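Long-range contacts in flagellar hook-associated protein 2 (PDB 6IWY), which caps the growing tip of the bacterial flagellar filament, promoting polymerization of flagellin monomers there and preventing their escape without assembly: residues A[167-171]-A[189-194]; A[156-160]-A[226-230]. All coordinates share one frame; numbering follows the deposited sequence.

In the fold
The deposited chain is the middle part of the flagellar cap protein, and both contacts involve one antiparallel sheet with strand order 141-143, 164-173, 154-158, 230-233. From the N terminus, strand 154-158 comes first and supplies the opening side of contact 2. The next strand, 164-173, its neighbour in the sheet, begins contact 1, which closes a short loop against helix 179-196. After strands 209-214 and 219-224 the chain returns at 226-230 and closes contact 2, so that contact 1 is nested within its larger loop. Contact 1 lays the helix on the sheet; contact 2 fastens an edge. The two meet where Leu194 CD2 packs 3.8 Å from Leu157 CD1.

Contact 1 of 2, residues A[167-171]-A[189-194]; sequences VPIML and AMEQAL
Ile169 faces Met190 where strand 164-173 passes helix 179-196, an instance of a helix laid on a sheet through purely apolar side chains. From its CB, the CG2 branch runs toward Ala189, with Ile169 CG2 4.3 Å from Ala189 CB. The other branch carries more of the contact: with CG1 anti to the carbonyl carbon (chi1 -83°), Ile169 CG1 comes 4.0 Å from Met190 CG, and the two chains meet at a slant. At the tip, Ile169 CD1 turns back along its own strand and lies 4.2 Å from Val167 CG1. The valine takes over one helical turn on: its CG1 meets the methyl of Ala193, while Val167 CG2 reaches Leu194 CD2 at 3.9 Å, these two side chains crossing at about a right angle. At the other end Leu171 CD1 sits 4.1 Å from Ala189 CB. The small Ala189 and Ala193 probably let the helix backbone come close to the strand. Backbone bonds join the strand to 154-158 on one side and to Leu143 on the other; Met190 and Leu194 also touch Ile211, so the helix packs against strand 209-214 as well.

Contact 2 of 2, residues A[156-160]-A[226-230]; sequences NLKGA and RGGNI
Arg226 reaches across to the backbone of Lys158, and its hydrogen bonds are the chief polar tie of this contact. Both terminal nitrogens converge on one atom: Arg226 NH1 and Arg226 NH2 each donate to Lys158 O at 2.8 Å. The oxygen lies in the guanidinium plane, yet both donors approach it from the same face of its carbonyl plane, 35° and 60° out of it, and both hydrogen bonds are bent at the hydrogen. Bends at chi2 and chi3, both just over 100°, curl the arginine so that its end meets the strand. A weaker polar contact is of the CA-H...O kind, Ile230 CA standing 3.3 Å from Asn156 O.

Van der Waals packing sets the Lys158 CE methylene over the centre of the Arg226 guanidinium face, 4.1 Å above the plane. Apolar contact lies farther along, where Leu157 and Ile230 run alongside each other in a common direction, with Leu157 CD2 3.9 Å from Ile230 CG1.

As for charge, Lys158 NZ and Arg226 NH2 are 5.2 Å apart, but each cation has an acidic partner: Glu350 bridges the lysine and Asp224 the arginine. These acids probably offset the like-charge proximity. Asp224, bound to NH1, would also help orient the guanidinium, so the chemistry implies that a charged side chain clamps the 226-230 loop to a strand end through a backbone carbonyl.

Contact 1 of 2, residues A[167-171]-A[189-194]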
ATOM      1  N   VAL A 167       0.542 -19.302   7.418  1.00 43.96           N
ATOM      2  CA  VAL A 167       1.951 -19.677   7.507  1.00 43.87           C
ATOM      3  C   VAL A 167       2.354 -19.602   8.976  1.00 43.70           C
ATOM      4  O   VAL A 167       2.428 -18.505   9.551  1.00 43.31           O
ATOM      5  CB  VAL A 167       2.817 -18.696   6.723  1.00 43.52           C
ATOM      6  CG1 VAL A 167       4.274 -19.090   6.833  1.00 42.29           C
ATOM      7  CG2 VAL A 167       2.338 -18.598   5.257  1.00 44.21           C
ATOM      8  N   PRO A 168       2.573 -20.756   9.611  1.00 44.19           N
ATOM      9  CA  PRO A 168       3.002 -20.747  11.003  1.00 44.15           C
ATOM     10  C   PRO A 168       4.290 -20.009  11.117  1.00 43.81           C
ATOM     11  O   PRO A 168       5.063 -20.097  10.217  1.00 44.64           O
ATOM     12  CB  PRO A 168       3.234 -22.232  11.298  1.00 45.95           C
ATOM     13  CG  PRO A 168       2.341 -22.966  10.362  1.00 46.08           C
ATOM     14  CD  PRO A 168       2.248 -22.111   9.131  1.00 45.32           C
ATOM     15  N   ILE A 169       4.520 -19.257  12.177  1.00 44.56           N
ATOM     16  CA  ILE A 169       5.836 -18.670  12.401  1.00 45.95           C
ATOM     17  C   ILE A 169       6.421 -19.195  13.704  1.00 47.76           C
ATOM     18  O   ILE A 169       5.915 -18.890  14.779  1.00 48.24           O
ATOM     19  CB  ILE A 169       5.798 -17.115  12.399  1.00 46.10           C
ATOM     20  CG1 ILE A 169       5.847 -16.578  10.947  1.00 47.31           C
ATOM     21  CG2 ILE A 169       6.998 -16.521  13.166  1.00 46.53           C
ATOM     22  CD1 ILE A 169       4.514 -16.550  10.197  1.00 46.58           C
ATOM     23  N   MET A 170       7.489 -19.982  13.592  1.00 49.18           N
ATOM     24  CA  MET A 170       8.154 -20.603  14.746  1.00 51.64           C
ATOM     25  C   MET A 170       9.510 -19.976  15.005  1.00 53.22           C
ATOM     26  O   MET A 170      10.271 -19.694  14.059  1.00 53.31           O
ATOM     27  CB  MET A 170       8.372 -22.087  14.516  1.00 53.05           C
ATOM     28  CG  MET A 170       7.114 -22.835  14.099  1.00 54.98           C
ATOM     29  SD  MET A 170       5.733 -22.607  15.260  1.00 59.26           S
ATOM     30  CE  MET A 170       4.705 -23.955  14.658  1.00 60.57           C
ATOM     31  N   LEU A 171       9.827 -19.799  16.289  1.00 54.50           N
ATOM     32  CA  LEU A 171      10.962 -19.000  16.695  1.00 55.93           C
ATOM     33  C   LEU A 171      11.233 -19.158  18.178  1.00 58.44           C
ATOM     34  O   LEU A 171      10.405 -18.762  19.002  1.00 58.12           O
ATOM     35  CB  LEU A 171      10.670 -17.524  16.429  1.00 54.78           C
ATOM     36  CG  LEU A 171      11.833 -16.562  16.635  1.00 57.21           C
ATOM     37  CD1 LEU A 171      13.016 -16.937  15.702  1.00 57.63           C
ATOM     38  CD2 LEU A 171      11.361 -15.127  16.372  1.00 56.97           C
ATOM     39  N   ALA A 189      12.584 -15.022  10.480  1.00 48.02           N
ATOM     40  CA  ALA A 189      11.701 -16.153  10.716  1.00 47.11           C
ATOM     41  C   ALA A 189      10.585 -16.096   9.692  1.00 45.82           C
ATOM     42  O   ALA A 189      10.328 -17.094   9.045  1.00 45.62           O
ATOM     43  CB  ALA A 189      11.156 -16.165  12.129  1.00 46.22           C
ATOM     44  N   MET A 190       9.959 -14.921   9.532  1.00 45.94           N
ATOM     45  CA  MET A 190       8.786 -14.742   8.637  1.00 45.01           C
ATOM     46  C   MET A 190       9.163 -14.930   7.182  1.00 45.31           C
ATOM     47  O   MET A 190       8.442 -15.549   6.386  1.00 44.60           O
ATOM     48  CB  MET A 190       8.198 -13.334   8.788  1.00 45.31           C
ATOM     49  CG  MET A 190       7.558 -13.059  10.143  1.00 46.35           C
ATOM     50  SD  MET A 190       6.724 -11.455  10.267  1.00 49.41           S
ATOM     51  CE  MET A 190       6.045 -11.562  11.933  1.00 45.62           C
ATOM     52  N   GLU A 191      10.318 -14.383   6.839  1.00 47.07           N
ATOM     53  CA  GLU A 191      10.849 -14.536   5.502  1.00 48.12           C
ATOM     54  C   GLU A 191      11.158 -15.999   5.223  1.00 49.04           C
ATOM     55  O   GLU A 191      10.864 -16.476   4.143  1.00 50.15           O
ATOM     56  CB  GLU A 191      12.079 -13.637   5.300  1.00 50.16           C
ATOM     57  CG  GLU A 191      11.722 -12.158   5.124  1.00 51.10           C
ATOM     58  CD  GLU A 191      12.911 -11.238   4.772  1.00 55.38           C
ATOM     59  OE1 GLU A 191      14.071 -11.649   4.963  1.00 58.73           O
ATOM     60  OE2 GLU A 191      12.672 -10.087   4.317  1.00 57.19           O
ATOM     61  N   GLN A 192      11.747 -16.714   6.183  1.00 50.04           N
ATOM     62  CA  GLN A 192      12.090 -18.134   5.985  1.00 50.93           C
ATOM     63  C   GLN A 192      10.835 -18.961   5.801  1.00 48.60           C
ATOM     64  O   GLN A 192      10.791 -19.849   4.977  1.00 49.26           O
ATOM     65  CB  GLN A 192      12.914 -18.684   7.151  1.00 52.86           C
ATOM     66  CG  GLN A 192      14.393 -18.345   7.076  1.00 57.77           C
ATOM     67  CD  GLN A 192      15.240 -19.028   8.160  1.00 62.93           C
ATOM     68  OE1 GLN A 192      14.953 -20.151   8.574  1.00 66.38           O
ATOM     69  NE2 GLN A 192      16.301 -18.354   8.603  1.00 65.90           N
ATOM     70  N   ALA A 193       9.802 -18.644   6.554  1.00 46.35           N
ATOM     71  CA  ALA A 193       8.564 -19.391   6.469  1.00 45.76           C
ATOM     72  C   ALA A 193       7.970 -19.206   5.073  1.00 45.99           C
ATOM     73  O   ALA A 193       7.650 -20.171   4.371  1.00 47.04           O
ATOM     74  CB  ALA A 193       7.578 -18.942   7.547  1.00 43.45           C
ATOM     75  N   LEU A 194       7.848 -17.953   4.663  1.00 45.81           N
ATOM     76  CA  LEU A 194       7.272 -17.664   3.379  1.00 45.66           C
ATOM     77  C   LEU A 194       8.078 -18.283   2.237  1.00 47.73           C
ATOM     78  O   LEU A 194       7.503 -18.793   1.282  1.00 47.94           O
ATOM     79  CB  LEU A 194       7.076 -16.159   3.230  1.00 45.09           C
ATOM     80  CG  LEU A 194       5.853 -15.654   3.997  1.00 43.09           C
ATOM     81  CD1 LEU A 194       5.785 -14.130   4.067  1.00 42.95           C
ATOM     82  CD2 LEU A 194       4.649 -16.174   3.343  1.00 42.22           C
TER

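Contact 2 of 2, residues A[156-160]-A[226-230]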
ATOM      1  N   ASN A 156      -1.495 -14.838   7.940  1.00 42.37           N
ATOM      2  CA  ASN A 156      -2.503 -15.148   6.941  1.00 42.96           C
ATOM      3  C   ASN A 156      -2.416 -14.176   5.781  1.00 42.34           C
ATOM      4  O   ASN A 156      -2.705 -12.985   5.940  1.00 41.94           O
ATOM      5  CB  ASN A 156      -3.877 -15.059   7.537  1.00 44.91           C
ATOM      6  CG  ASN A 156      -4.626 -16.311   7.384  1.00 50.26           C
ATOM      7  OD1 ASN A 156      -4.443 -17.250   8.192  1.00 61.41           O
ATOM      8  ND2 ASN A 156      -5.475 -16.384   6.363  1.00 51.10           N
ATOM      9  N   LEU A 157      -2.008 -14.701   4.621  1.00 41.89           N
ATOM     10  CA  LEU A 157      -1.811 -13.937   3.412  1.00 41.32           C
ATOM     11  C   LEU A 157      -2.513 -14.639   2.282  1.00 42.73           C
ATOM     12  O   LEU A 157      -2.789 -15.851   2.376  1.00 42.99           O
ATOM     13  CB  LEU A 157      -0.336 -13.872   3.079  1.00 40.33           C
ATOM     14  CG  LEU A 157       0.523 -13.055   4.034  1.00 39.81           C
ATOM     15  CD1 LEU A 157       1.939 -13.654   4.154  1.00 40.96           C
ATOM     16  CD2 LEU A 157       0.592 -11.666   3.505  1.00 39.88           C
ATOM     17  N   LYS A 158      -2.766 -13.877   1.210  1.00 42.95           N
ATOM     18  CA  LYS A 158      -3.314 -14.410  -0.022  1.00 44.52           C
ATOM     19  C   LYS A 158      -2.207 -15.072  -0.827  1.00 43.86           C
ATOM     20  O   LYS A 158      -1.185 -14.475  -1.067  1.00 42.98           O
ATOM     21  CB  LYS A 158      -3.947 -13.299  -0.854  1.00 46.15           C
ATOM     22  CG  LYS A 158      -4.815 -13.826  -1.951  1.00 49.99           C
ATOM     23  CD  LYS A 158      -5.561 -12.732  -2.695  1.00 54.87           C
ATOM     24  CE  LYS A 158      -4.694 -12.001  -3.728  1.00 56.45           C
ATOM     25  NZ  LYS A 158      -5.532 -11.644  -4.912  1.00 60.94           N
ATOM     26  N   GLY A 159      -2.420 -16.303  -1.253  1.00 45.05           N
ATOM     27  CA  GLY A 159      -1.397 -17.066  -1.975  1.00 45.41           C
ATOM     28  C   GLY A 159      -1.423 -16.946  -3.493  1.00 47.16           C
ATOM     29  O   GLY A 159      -2.310 -16.363  -4.091  1.00 47.49           O
ATOM     30  N   ALA A 160      -0.422 -17.546  -4.104  1.00 48.43           N
ATOM     31  CA  ALA A 160      -0.317 -17.649  -5.551  1.00 51.35           C
ATOM     32  C   ALA A 160      -1.607 -18.164  -6.227  1.00 54.31           C
ATOM     33  O   ALA A 160      -1.872 -17.834  -7.375  1.00 56.52           O
ATOM     34  CB  ALA A 160       0.845 -18.542  -5.892  1.00 51.79           C
ATOM     35  N   ARG A 226      -0.092  -6.793  -4.100  1.00 42.91           N
ATOM     36  CA  ARG A 226      -1.350  -7.164  -4.771  1.00 44.41           C
ATOM     37  C   ARG A 226      -2.585  -6.713  -3.996  1.00 44.80           C
ATOM     38  O   ARG A 226      -3.691  -6.720  -4.532  1.00 47.02           O
ATOM     39  CB  ARG A 226      -1.492  -8.651  -5.093  1.00 45.11           C
ATOM     40  CG  ARG A 226      -0.244  -9.410  -5.508  1.00 44.49           C
ATOM     41  CD  ARG A 226       0.184 -10.209  -4.288  1.00 44.54           C
ATOM     42  NE  ARG A 226      -0.203 -11.591  -4.427  1.00 46.83           N
ATOM     43  CZ  ARG A 226      -0.562 -12.404  -3.441  1.00 44.68           C
ATOM     44  NH1 ARG A 226      -0.644 -11.992  -2.183  1.00 39.82           N
ATOM     45  NH2 ARG A 226      -0.887 -13.655  -3.762  1.00 47.01           N
ATOM     46  N   GLY A 227      -2.402  -6.313  -2.743  1.00 42.97           N
ATOM     47  CA  GLY A 227      -3.484  -5.779  -1.951  1.00 43.15           C
ATOM     48  C   GLY A 227      -4.307  -6.775  -1.159  1.00 42.25           C
ATOM     49  O   GLY A 227      -5.254  -6.390  -0.534  1.00 43.35           O
ATOM     50  N   GLY A 228      -3.938  -8.046  -1.137  1.00 41.03           N
ATOM     51  CA  GLY A 228      -4.749  -9.034  -0.434  1.00 41.01           C
ATOM     52  C   GLY A 228      -4.784  -8.832   1.082  1.00 40.09           C
ATOM     53  O   GLY A 228      -3.905  -8.222   1.653  1.00 37.72           O
ATOM     54  N   ASN A 229      -5.817  -9.369   1.718  1.00 41.44           N
ATOM     55  CA  ASN A 229      -5.902  -9.439   3.159  1.00 40.72           C
ATOM     56  C   ASN A 229      -4.607  -9.916   3.773  1.00 39.43           C
ATOM     57  O   ASN A 229      -3.964 -10.809   3.240  1.00 38.92           O
ATOM     58  CB  ASN A 229      -7.015 -10.380   3.546  1.00 41.72           C
ATOM     59  CG  ASN A 229      -8.385  -9.833   3.210  1.00 45.84           C
ATOM     60  OD1 ASN A 229      -8.526  -8.723   2.710  1.00 51.17           O
ATOM     61  ND2 ASN A 229      -9.408 -10.609   3.490  1.00 50.67           N
ATOM     62  N   ILE A 230      -4.203  -9.255   4.852  1.00 39.62           N
ATOM     63  CA  ILE A 230      -3.129  -9.706   5.722  1.00 39.03           C
ATOM     64  C   ILE A 230      -3.659  -9.803   7.176  1.00 40.68           C
ATOM     65  O   ILE A 230      -4.349  -8.881   7.646  1.00 41.05           O
ATOM     66  CB  ILE A 230      -1.956  -8.720   5.741  1.00 38.50           C
ATOM     67  CG1 ILE A 230      -1.398  -8.478   4.343  1.00 38.08           C
ATOM     68  CG2 ILE A 230      -0.805  -9.252   6.652  1.00 37.71           C
ATOM     69  CD1 ILE A 230      -0.392  -7.304   4.345  1.00 37.01           C
TER